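Local coordinates for histone-lysine N-methyltransferase SETMAR (Homo sapiens, PDB 3K9J), which methylates histone H3 lysines and, through the mariner-derived transposase domain described here, binds DNA and takes part in double-strand break repair, at residues Ser32-Arg37 and Glu163-Pro168; Trp92-Leu97 and Phe215-Ile220; Glu107-Glu112 and Arg146-Gln151. The protein carries 3 engineered substitutions. All coordinates share one frame; numbering follows the deposited sequence.

The three contacts lie on different parts of one RNase H-like transposase domain. Interactions 1 and 2 are buried and both reach the central mixed sheet: interaction 1 sets helix 21-40 against the end strand 163-164 and the loop after it, and interaction 2 sets helix 213-221 against the turn joining strands 85-93 and 96-102. Interaction 3, only partly buried, ties the start of helix 111-128 to the loop before helix 151-159, across the chain's centre from interaction 2. Their chemistry differs accordingly: a buried salt bridge with leucine packing at the subunit interface; aromatic packing with no hydrogen bond across it; an imidazole on isoleucine near a magnesium-binding aspartate, with a serine at the loop backbone.

Interaction 1 (Ser32-Arg37 and Glu163-Pro168); sequences SSLILR and EVLPHP
The guanidinium of R37 and the carboxylate of E163 meet edge on, their planes only 6° apart. At that edge OE2 of E163 takes NH2 of R37 on its syn lone pair, at 2.7 Å and with an N-H...O angle of 169°, while NH1 of R37 reaches the same OE2 in a longer, weak bond. A water lies in the guanidinium plane; it accepts from NH1 of R37 and donates to OE2 of E163 and the carbonyl O of V164. F43 makes a cation-pi contact with the same guanidinium, and CD1 of L165 comes to 3.9 Å from NH1 of R37. With CG anti to the backbone N (chi1 174°) and the chain extended as far as NE, R37 reaches from helix 21-40 to strand 163-164. One turn earlier on the helix, CD2 of L34 meets CD1 of L165 at 3.7 Å, and CD1 of L34 lies 4.0 Å from the carbonyl O of P166. This helix-to-sheet seam borders the dimer interface, where S33 OG bonds to V164 N of the second subunit. A buried charge pair this flat, bridged by water and flanked by L165 and F43, is likely to keep both groups ionised and to fix the guanidinium's rotation.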
loop_
_atom_site.group_PDB
_atom_site.type_symbol
_atom_site.label_atom_id
_atom_site.label_comp_id
_atom_site.label_asym_id
_atom_site.label_seq_id
_atom_site.Cartn_x
_atom_site.Cartn_y
_atom_site.Cartn_z
ATOM N N SER B 32 -7.042 7.883 0.370
ATOM C CA SER B 32 -7.258 8.357 1.732
ATOM C C SER B 32 -6.009 8.159 2.571
ATOM O O SER B 32 -5.592 9.043 3.325
ATOM C CB SER B 32 -8.406 7.583 2.396
ATOM O OG SER B 32 -8.586 8.034 3.727
ATOM N N SER B 33 -5.418 6.980 2.468
ATOM C CA SER B 33 -4.260 6.684 3.311
ATOM C C SER B 33 -3.027 7.513 2.954
ATOM O O SER B 33 -2.269 7.934 3.842
ATOM C CB SER B 33 -3.978 5.184 3.298
ATOM O OG SER B 33 -4.962 4.588 4.149
ATOM N N LEU B 34 -2.845 7.789 1.664
ATOM C CA LEU B 34 -1.748 8.665 1.246
ATOM C C LEU B 34 -1.875 10.115 1.707
ATOM O O LEU B 34 -0.892 10.737 2.116
ATOM C CB LEU B 34 -1.543 8.595 -0.262
ATOM C CG LEU B 34 -1.067 7.217 -0.736
ATOM C CD1 LEU B 34 -1.061 7.161 -2.234
ATOM C CD2 LEU B 34 0.315 6.866 -0.159
ATOM N N ILE B 35 -3.077 10.676 1.590
ATOM C CA ILE B 35 -3.339 11.990 2.144
ATOM C C ILE B 35 -2.992 12.025 3.628
ATOM O O ILE B 35 -2.270 12.908 4.092
ATOM C CB ILE B 35 -4.820 12.341 1.999
ATOM C CG1 ILE B 35 -5.159 12.540 0.511
ATOM C CG2 ILE B 35 -5.146 13.556 2.833
ATOM C CD1 ILE B 35 -6.677 12.624 0.247
ATOM N N LEU B 36 -3.509 11.047 4.375
ATOM C CA LEU B 36 -3.315 11.016 5.817
ATOM C C LEU B 36 -1.852 10.818 6.160
ATOM O O LEU B 36 -1.322 11.456 7.079
ATOM C CB LEU B 36 -4.206 9.945 6.467
ATOM C CG LEU B 36 -5.674 10.378 6.476
ATOM C CD1 LEU B 36 -6.624 9.228 6.803
ATOM C CD2 LEU B 36 -5.839 11.530 7.478
ATOM N N ARG B 37 -1.192 9.941 5.412
ATOM C CA ARG B 37 0.223 9.711 5.653
ATOM C C ARG B 37 1.019 11.002 5.444
ATOM O O ARG B 37 1.874 11.343 6.257
ATOM C CB ARG B 37 0.757 8.588 4.760
ATOM C CG ARG B 37 2.264 8.440 4.890
ATOM C CD ARG B 37 2.811 7.272 4.070
ATOM N NE ARG B 37 4.260 7.198 4.228
ATOM C CZ ARG B 37 5.044 6.304 3.632
ATOM N NH1 ARG B 37 4.517 5.339 2.895
ATOM N NH2 ARG B 37 6.355 6.348 3.827
ATOM N N GLU B 163 11.723 2.367 -0.679
ATOM C CA GLU B 163 10.367 2.133 -0.284
ATOM C C GLU B 163 9.522 2.335 -1.539
ATOM O O GLU B 163 9.937 3.068 -2.436
ATOM C CB GLU B 163 10.020 3.225 0.719
ATOM C CG GLU B 163 9.359 2.788 1.944
ATOM C CD GLU B 163 8.923 3.993 2.763
ATOM O OE1 GLU B 163 9.795 4.616 3.419
ATOM O OE2 GLU B 163 7.723 4.320 2.716
ATOM N N VAL B 164 8.385 1.650 -1.641
ATOM C CA VAL B 164 7.455 1.845 -2.762
ATOM C C VAL B 164 6.095 2.271 -2.202
ATOM O O VAL B 164 5.648 1.755 -1.192
ATOM C CB VAL B 164 7.308 0.569 -3.649
ATOM C CG1 VAL B 164 6.303 0.779 -4.767
ATOM C CG2 VAL B 164 8.655 0.174 -4.270
ATOM N N LEU B 165 5.446 3.226 -2.853
ATOM C CA LEU B 165 4.178 3.742 -2.364
ATOM C C LEU B 165 3.069 2.820 -2.873
ATOM O O LEU B 165 3.142 2.310 -3.984
ATOM C CB LEU B 165 3.995 5.159 -2.924
ATOM C CG LEU B 165 3.423 6.350 -2.174
ATOM C CD1 LEU B 165 3.939 6.477 -0.743
ATOM C CD2 LEU B 165 3.765 7.601 -2.977
ATOM N N PRO B 166 2.064 2.565 -2.048
ATOM C CA PRO B 166 0.870 1.825 -2.473
ATOM C C PRO B 166 0.276 2.514 -3.698
ATOM O O PRO B 166 0.332 3.731 -3.747
ATOM C CB PRO B 166 -0.084 2.010 -1.282
ATOM C CG PRO B 166 0.827 2.154 -0.113
ATOM C CD PRO B 166 2.078 2.823 -0.591
ATOM N N HIS B 167 -0.272 1.764 -4.646
ATOM C CA HIS B 167 -0.906 2.348 -5.837
ATOM C C HIS B 167 -2.031 1.441 -6.311
ATOM O O HIS B 167 -1.798 0.270 -6.576
ATOM C CB HIS B 167 0.110 2.517 -6.978
ATOM C CG HIS B 167 -0.477 3.135 -8.216
ATOM N ND1 HIS B 167 -0.859 4.458 -8.274
ATOM C CD2 HIS B 167 -0.768 2.607 -9.430
ATOM C CE1 HIS B 167 -1.351 4.723 -9.475
ATOM N NE2 HIS B 167 -1.305 3.615 -10.197
ATOM N N PRO B 168 -3.254 1.981 -6.448
ATOM C CA PRO B 168 -4.362 1.109 -6.840
ATOM C C PRO B 168 -4.346 0.834 -8.337
ATOM O O PRO B 168 -3.839 1.659 -9.094
ATOM C CB PRO B 168 -5.601 1.945 -6.518
ATOM C CG PRO B 168 -5.113 3.381 -6.435
ATOM C CD PRO B 168 -3.623 3.407 -6.459
HETATM O O HOH W 1 5.707 2.912 1.631
#

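Interaction 2 (Trp92-Leu97 and Phe215-Ile220); sequences WSAAGL and FYWTGI. Engineered in segment 215-220: W217 (natural residue Ala).
W92 and Y216 make the dense part of this contact. CD2 of Y216 stands over one face of the W92 indole, toward its rim and 3.5 Å from CE3 of W92, while the two ring planes are inclined at 50°. The benzo edge of the indole runs on into the helix: CZ3 of W92 lies 3.2 Å from the carbonyl O of Y216, near the ring plane, and 3.6 Å from CG1 of I220. G219 backs onto the same edge, and a CB there would probably be tight against CH2 of W92. The indole is directed to the helix by a chi1 of 56°, which puts CG between the backbone N and the carbonyl carbon.

The strand partner is a beta hairpin with a two-residue loop, A94-A95, in a type I turn from S93 to G96; it joins strands 85-93 and 96-102 of the RNase H-like sheet, and helix 213-221 packs across it. G96, at phi 136°, has backbone angles suited to glycine; its CA sits 3.9 Å from CD1 of Y216. The backbone N of L97 lies over the rim of one face of the tyrosine ring, and CD2 of F215 over the centre of the opposite face. Both polar ends are held outside the contact, W92 NE1 by T177 OG1 and Y216 OH by the carbonyl O of V208.

A94 is closely covered by the helix although partly exposed, its CB 4.1 Å from CG1 of I220; beside it is W217, an engineered residue, alanine in the natural sequence. The loose side is at L97, also partly exposed, which approaches the tyrosine with L97 CB 4.3 Å from CZ of Y216.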
loop_
_atom_site.group_PDB
_atom_site.type_symbol
_atom_site.label_atom_id
_atom_site.label_comp_id
_atom_site.label_asym_id
_atom_site.label_seq_id
_atom_site.Cartn_x
_atom_site.Cartn_y
_atom_site.Cartn_z
ATOM N N TRP B 92 11.990 10.644 -12.590
ATOM C CA TRP B 92 12.130 12.033 -12.197
ATOM C C TRP B 92 11.587 12.236 -10.780
ATOM O O TRP B 92 10.936 11.360 -10.241
ATOM C CB TRP B 92 11.406 12.936 -13.200
ATOM C CG TRP B 92 9.977 12.623 -13.404
ATOM C CD1 TRP B 92 9.450 11.628 -14.178
ATOM C CD2 TRP B 92 8.869 13.308 -12.827
ATOM N NE1 TRP B 92 8.082 11.661 -14.126
ATOM C CE2 TRP B 92 7.700 12.682 -13.292
ATOM C CE3 TRP B 92 8.753 14.394 -11.955
ATOM C CZ2 TRP B 92 6.432 13.106 -12.925
ATOM C CZ3 TRP B 92 7.483 14.821 -11.592
ATOM C CH2 TRP B 92 6.343 14.181 -12.075
ATOM N N SER B 93 11.881 13.376 -10.177
ATOM C CA SER B 93 11.341 13.668 -8.849
ATOM C C SER B 93 10.947 15.130 -8.776
ATOM O O SER B 93 11.187 15.885 -9.710
ATOM C CB SER B 93 12.387 13.352 -7.780
ATOM O OG SER B 93 13.528 14.174 -7.942
ATOM N N ALA B 94 10.374 15.538 -7.647
ATOM C CA ALA B 94 10.009 16.937 -7.445
ATOM C C ALA B 94 11.197 17.833 -7.742
ATOM O O ALA B 94 11.033 19.006 -8.065
ATOM C CB ALA B 94 9.535 17.160 -6.011
ATOM N N ALA B 95 12.395 17.266 -7.636
ATOM C CA ALA B 95 13.627 17.999 -7.888
ATOM C C ALA B 95 13.968 18.138 -9.377
ATOM O O ALA B 95 14.770 18.987 -9.740
ATOM C CB ALA B 95 14.780 17.342 -7.159
ATOM N N GLY B 96 13.380 17.311 -10.234
ATOM C CA GLY B 96 13.655 17.408 -11.664
ATOM C C GLY B 96 13.888 16.073 -12.346
ATOM O O GLY B 96 13.661 15.008 -11.763
ATOM N N LEU B 97 14.338 16.129 -13.595
ATOM C CA LEU B 97 14.623 14.938 -14.375
ATOM C C LEU B 97 15.793 14.154 -13.758
ATOM O O LEU B 97 16.818 14.731 -13.405
ATOM C CB LEU B 97 14.949 15.350 -15.823
ATOM C CG LEU B 97 15.159 14.283 -16.893
ATOM C CD1 LEU B 97 13.942 13.359 -16.953
ATOM C CD2 LEU B 97 15.439 14.943 -18.264
ATOM N N PHE B 215 8.526 22.639 -13.283
ATOM C CA PHE B 215 7.551 21.872 -14.056
ATOM C C PHE B 215 7.382 20.457 -13.495
ATOM O O PHE B 215 6.268 19.916 -13.459
ATOM C CB PHE B 215 8.012 21.814 -15.517
ATOM C CG PHE B 215 7.299 20.791 -16.346
ATOM C CD1 PHE B 215 6.101 21.100 -16.969
ATOM C CD2 PHE B 215 7.851 19.535 -16.537
ATOM C CE1 PHE B 215 5.439 20.167 -17.737
ATOM C CE2 PHE B 215 7.191 18.591 -17.320
ATOM C CZ PHE B 215 5.983 18.914 -17.914
ATOM N N TYR B 216 8.488 19.850 -13.074
ATOM C CA TYR B 216 8.423 18.530 -12.438
ATOM C C TYR B 216 7.851 18.635 -11.012
ATOM O O TYR B 216 6.993 17.836 -10.586
ATOM C CB TYR B 216 9.808 17.880 -12.444
ATOM C CG TYR B 216 10.268 17.574 -13.855
ATOM C CD1 TYR B 216 11.196 18.382 -14.493
ATOM C CD2 TYR B 216 9.731 16.510 -14.557
ATOM C CE1 TYR B 216 11.599 18.115 -15.804
ATOM C CE2 TYR B 216 10.127 16.236 -15.875
ATOM C CZ TYR B 216 11.060 17.036 -16.481
ATOM O OH TYR B 216 11.440 16.756 -17.791
ATOM N N TRP B 217 8.313 19.627 -10.273
ATOM C CA TRP B 217 7.760 19.845 -8.928
ATOM C C TRP B 217 6.221 19.969 -8.962
ATOM O O TRP B 217 5.524 19.366 -8.155
ATOM C CB TRP B 217 8.395 21.068 -8.272
ATOM C CG TRP B 217 7.613 21.605 -7.101
ATOM C CD1 TRP B 217 6.953 22.799 -7.034
ATOM C CD2 TRP B 217 7.397 20.958 -5.843
ATOM N NE1 TRP B 217 6.350 22.942 -5.807
ATOM C CE2 TRP B 217 6.607 21.825 -5.057
ATOM C CE3 TRP B 217 7.800 19.739 -5.300
ATOM C CZ2 TRP B 217 6.210 21.506 -3.764
ATOM C CZ3 TRP B 217 7.404 19.417 -4.012
ATOM C CH2 TRP B 217 6.619 20.300 -3.256
ATOM N N THR B 218 5.697 20.734 -9.908
ATOM C CA THR B 218 4.248 20.904 -10.036
ATOM C C THR B 218 3.517 19.576 -10.217
ATOM O O THR B 218 2.440 19.367 -9.636
ATOM C CB THR B 218 3.874 21.842 -11.197
ATOM O OG1 THR B 218 4.390 23.147 -10.921
ATOM C CG2 THR B 218 2.349 21.925 -11.340
ATOM N N GLY B 219 4.101 18.678 -11.010
ATOM C CA GLY B 219 3.537 17.351 -11.210
ATOM C C GLY B 219 3.364 16.579 -9.909
ATOM O O GLY B 219 2.337 15.940 -9.661
ATOM N N ILE B 220 4.385 16.628 -9.068
ATOM C CA ILE B 220 4.344 15.916 -7.790
ATOM C C ILE B 220 3.422 16.621 -6.791
ATOM O O ILE B 220 2.595 15.991 -6.123
ATOM C CB ILE B 220 5.754 15.837 -7.172
ATOM C CG1 ILE B 220 6.715 15.034 -8.064
ATOM C CG2 ILE B 220 5.689 15.298 -5.730
ATOM C CD1 ILE B 220 6.325 13.605 -8.274
#

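Interaction 3 (Glu107-Glu112 and Arg146-Gln151); sequences ETITSE and RPHVAQ
H148 packs its side chain against I109 and T110. CB lies 3.5 Å from the carbonyl carbon of T110, close against the backbone just ahead of helix 111-128. A chi1 of 47° sets CG between the backbone N and the carbonyl carbon and turns the imidazole onto I109. CG2 of I109, 3.6 Å from CD2 of H148, lies over the ring face, 29° off the normal at the centroid: a CH-pi contact. ND1 and CE1 each lie 4.1 Å from CD1 of I109 on the same face. The opposite face is backed by CB of R146. At the tip, NE2 has a weak hydrogen bond to E52, and Y114 meets the ring edge-to-face.

The main chain of H148 faces S111. The OG of S111 lies 3.1 Å from the carbonyl O of H148, but its hydrogen bond to that oxygen is unsettled, as T153 OG1 bonds to both. S111 CA adds a CA-H...O contact of 3.2 Å to the carbonyl O of H148, and CB of A150 sits 3.7 Å from S111 OG. Two helix starts are thus brought together: T110 is the N-cap of helix 111-128 and A150 occupies the N-cap position before helix 151-159.

Replacing H148 by an alanine is likely to open a gap between I109 and R146 and leave Y114 and E52 without their imidazole partner. The loop follows D143, a magnesium-binding residue, and the H148 side chain is about 7 Å from that of D51, the other. Held by carbon on both faces and by a weak polar bond at NE2, the imidazole probably has little freedom to turn beside this metal site.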
loop_
_atom_site.group_PDB
_atom_site.type_symbol
_atom_site.label_atom_id
_atom_site.label_comp_id
_atom_site.label_asym_id
_atom_site.label_seq_id
_atom_site.Cartn_x
_atom_site.Cartn_y
_atom_site.Cartn_z
ATOM N N GLU B 107 13.005 -4.301 -29.400
ATOM C CA GLU B 107 13.477 -4.843 -28.135
ATOM C C GLU B 107 12.448 -4.570 -27.045
ATOM O O GLU B 107 12.004 -3.432 -26.857
ATOM C CB GLU B 107 14.835 -4.237 -27.784
ATOM C CG GLU B 107 15.422 -4.705 -26.487
ATOM C CD GLU B 107 16.852 -4.238 -26.304
ATOM O OE1 GLU B 107 17.605 -4.219 -27.309
ATOM O OE2 GLU B 107 17.222 -3.907 -25.154
ATOM N N THR B 108 12.053 -5.629 -26.344
ATOM C CA THR B 108 11.015 -5.527 -25.328
ATOM C C THR B 108 11.630 -5.519 -23.927
ATOM O O THR B 108 12.571 -6.271 -23.643
ATOM C CB THR B 108 9.986 -6.670 -25.459
ATOM O OG1 THR B 108 8.776 -6.313 -24.772
ATOM C CG2 THR B 108 10.541 -7.972 -24.884
ATOM N N ILE B 109 11.106 -4.655 -23.062
ATOM C CA ILE B 109 11.659 -4.490 -21.723
ATOM C C ILE B 109 11.302 -5.651 -20.798
ATOM O O ILE B 109 10.154 -6.087 -20.736
ATOM C CB ILE B 109 11.209 -3.171 -21.084
ATOM C CG1 ILE B 109 11.887 -2.986 -19.727
ATOM C CG2 ILE B 109 9.698 -3.142 -20.944
ATOM C CD1 ILE B 109 11.818 -1.572 -19.207
ATOM N N THR B 110 12.306 -6.139 -20.079
ATOM C CA THR B 110 12.153 -7.261 -19.168
ATOM C C THR B 110 12.406 -6.805 -17.731
ATOM O O THR B 110 12.893 -5.702 -17.501
ATOM C CB THR B 110 13.175 -8.341 -19.501
ATOM O OG1 THR B 110 14.489 -7.793 -19.354
ATOM C CG2 THR B 110 12.992 -8.817 -20.938
ATOM N N SER B 111 12.089 -7.653 -16.760
ATOM C CA SER B 111 12.349 -7.303 -15.370
ATOM C C SER B 111 13.855 -7.152 -15.138
ATOM O O SER B 111 14.307 -6.240 -14.448
ATOM C CB SER B 111 11.743 -8.343 -14.425
ATOM O OG SER B 111 11.800 -7.903 -13.076
ATOM N N GLU B 112 14.633 -8.043 -15.738
ATOM C CA GLU B 112 16.086 -8.010 -15.613
ATOM C C GLU B 112 16.697 -6.695 -16.118
ATOM O O GLU B 112 17.647 -6.182 -15.538
ATOM C CB GLU B 112 16.704 -9.196 -16.360
ATOM C CG GLU B 112 16.298 -10.557 -15.814
ATOM C CD GLU B 112 14.846 -10.929 -16.110
ATOM O OE1 GLU B 112 14.197 -10.263 -16.949
ATOM O OE2 GLU B 112 14.353 -11.904 -15.495
ATOM N N ARG B 146 2.759 -3.518 -14.114
ATOM C CA ARG B 146 3.560 -3.769 -15.301
ATOM C C ARG B 146 4.277 -5.112 -15.174
ATOM O O ARG B 146 4.780 -5.457 -14.108
ATOM C CB ARG B 146 4.555 -2.633 -15.528
ATOM C CG ARG B 146 3.900 -1.267 -15.695
ATOM C CD ARG B 146 4.936 -0.142 -15.637
ATOM N NE ARG B 146 5.652 -0.134 -14.360
ATOM C CZ ARG B 146 6.784 0.530 -14.141
ATOM N NH1 ARG B 146 7.336 1.243 -15.109
ATOM N NH2 ARG B 146 7.368 0.480 -12.951
ATOM N N PRO B 147 4.300 -5.889 -16.263
ATOM C CA PRO B 147 4.941 -7.209 -16.316
ATOM C C PRO B 147 6.415 -7.222 -15.900
ATOM O O PRO B 147 6.866 -8.193 -15.283
ATOM C CB PRO B 147 4.809 -7.595 -17.799
ATOM C CG PRO B 147 4.408 -6.306 -18.506
ATOM C CD PRO B 147 3.556 -5.616 -17.500
ATOM N N HIS B 148 7.166 -6.180 -16.235
ATOM C CA HIS B 148 8.583 -6.174 -15.890
ATOM C C HIS B 148 8.844 -5.781 -14.433
ATOM O O HIS B 148 9.988 -5.546 -14.042
ATOM C CB HIS B 148 9.383 -5.291 -16.848
ATOM C CG HIS B 148 8.770 -3.949 -17.090
ATOM N ND1 HIS B 148 9.153 -2.822 -16.398
ATOM C CD2 HIS B 148 7.798 -3.558 -17.949
ATOM C CE1 HIS B 148 8.439 -1.790 -16.818
ATOM N NE2 HIS B 148 7.614 -2.209 -17.759
ATOM N N VAL B 149 7.786 -5.700 -13.632
ATOM C CA VAL B 149 7.946 -5.530 -12.191
ATOM C C VAL B 149 7.783 -6.887 -11.511
ATOM O O VAL B 149 6.828 -7.140 -10.768
ATOM C CB VAL B 149 6.973 -4.475 -11.621
ATOM C CG1 VAL B 149 7.193 -4.295 -10.126
ATOM C CG2 VAL B 149 7.177 -3.149 -12.360
ATOM N N ALA B 150 8.731 -7.768 -11.803
ATOM C CA ALA B 150 8.760 -9.114 -11.253
ATOM C C ALA B 150 9.911 -9.222 -10.261
ATOM O O ALA B 150 10.494 -8.212 -9.857
ATOM C CB ALA B 150 8.934 -10.134 -12.381
ATOM N N GLN B 151 10.281 -10.445 -9.901
ATOM C CA GLN B 151 11.227 -10.621 -8.812
ATOM C C GLN B 151 12.567 -9.886 -8.943
ATOM O O GLN B 151 13.053 -9.360 -7.944
ATOM C CB GLN B 151 11.403 -12.105 -8.447
ATOM C CG GLN B 151 12.338 -12.368 -7.270
ATOM C CD GLN B 151 11.726 -12.110 -5.895
ATOM O OE1 GLN B 151 10.498 -12.031 -5.726
ATOM N NE2 GLN B 151 12.593 -11.992 -4.891
#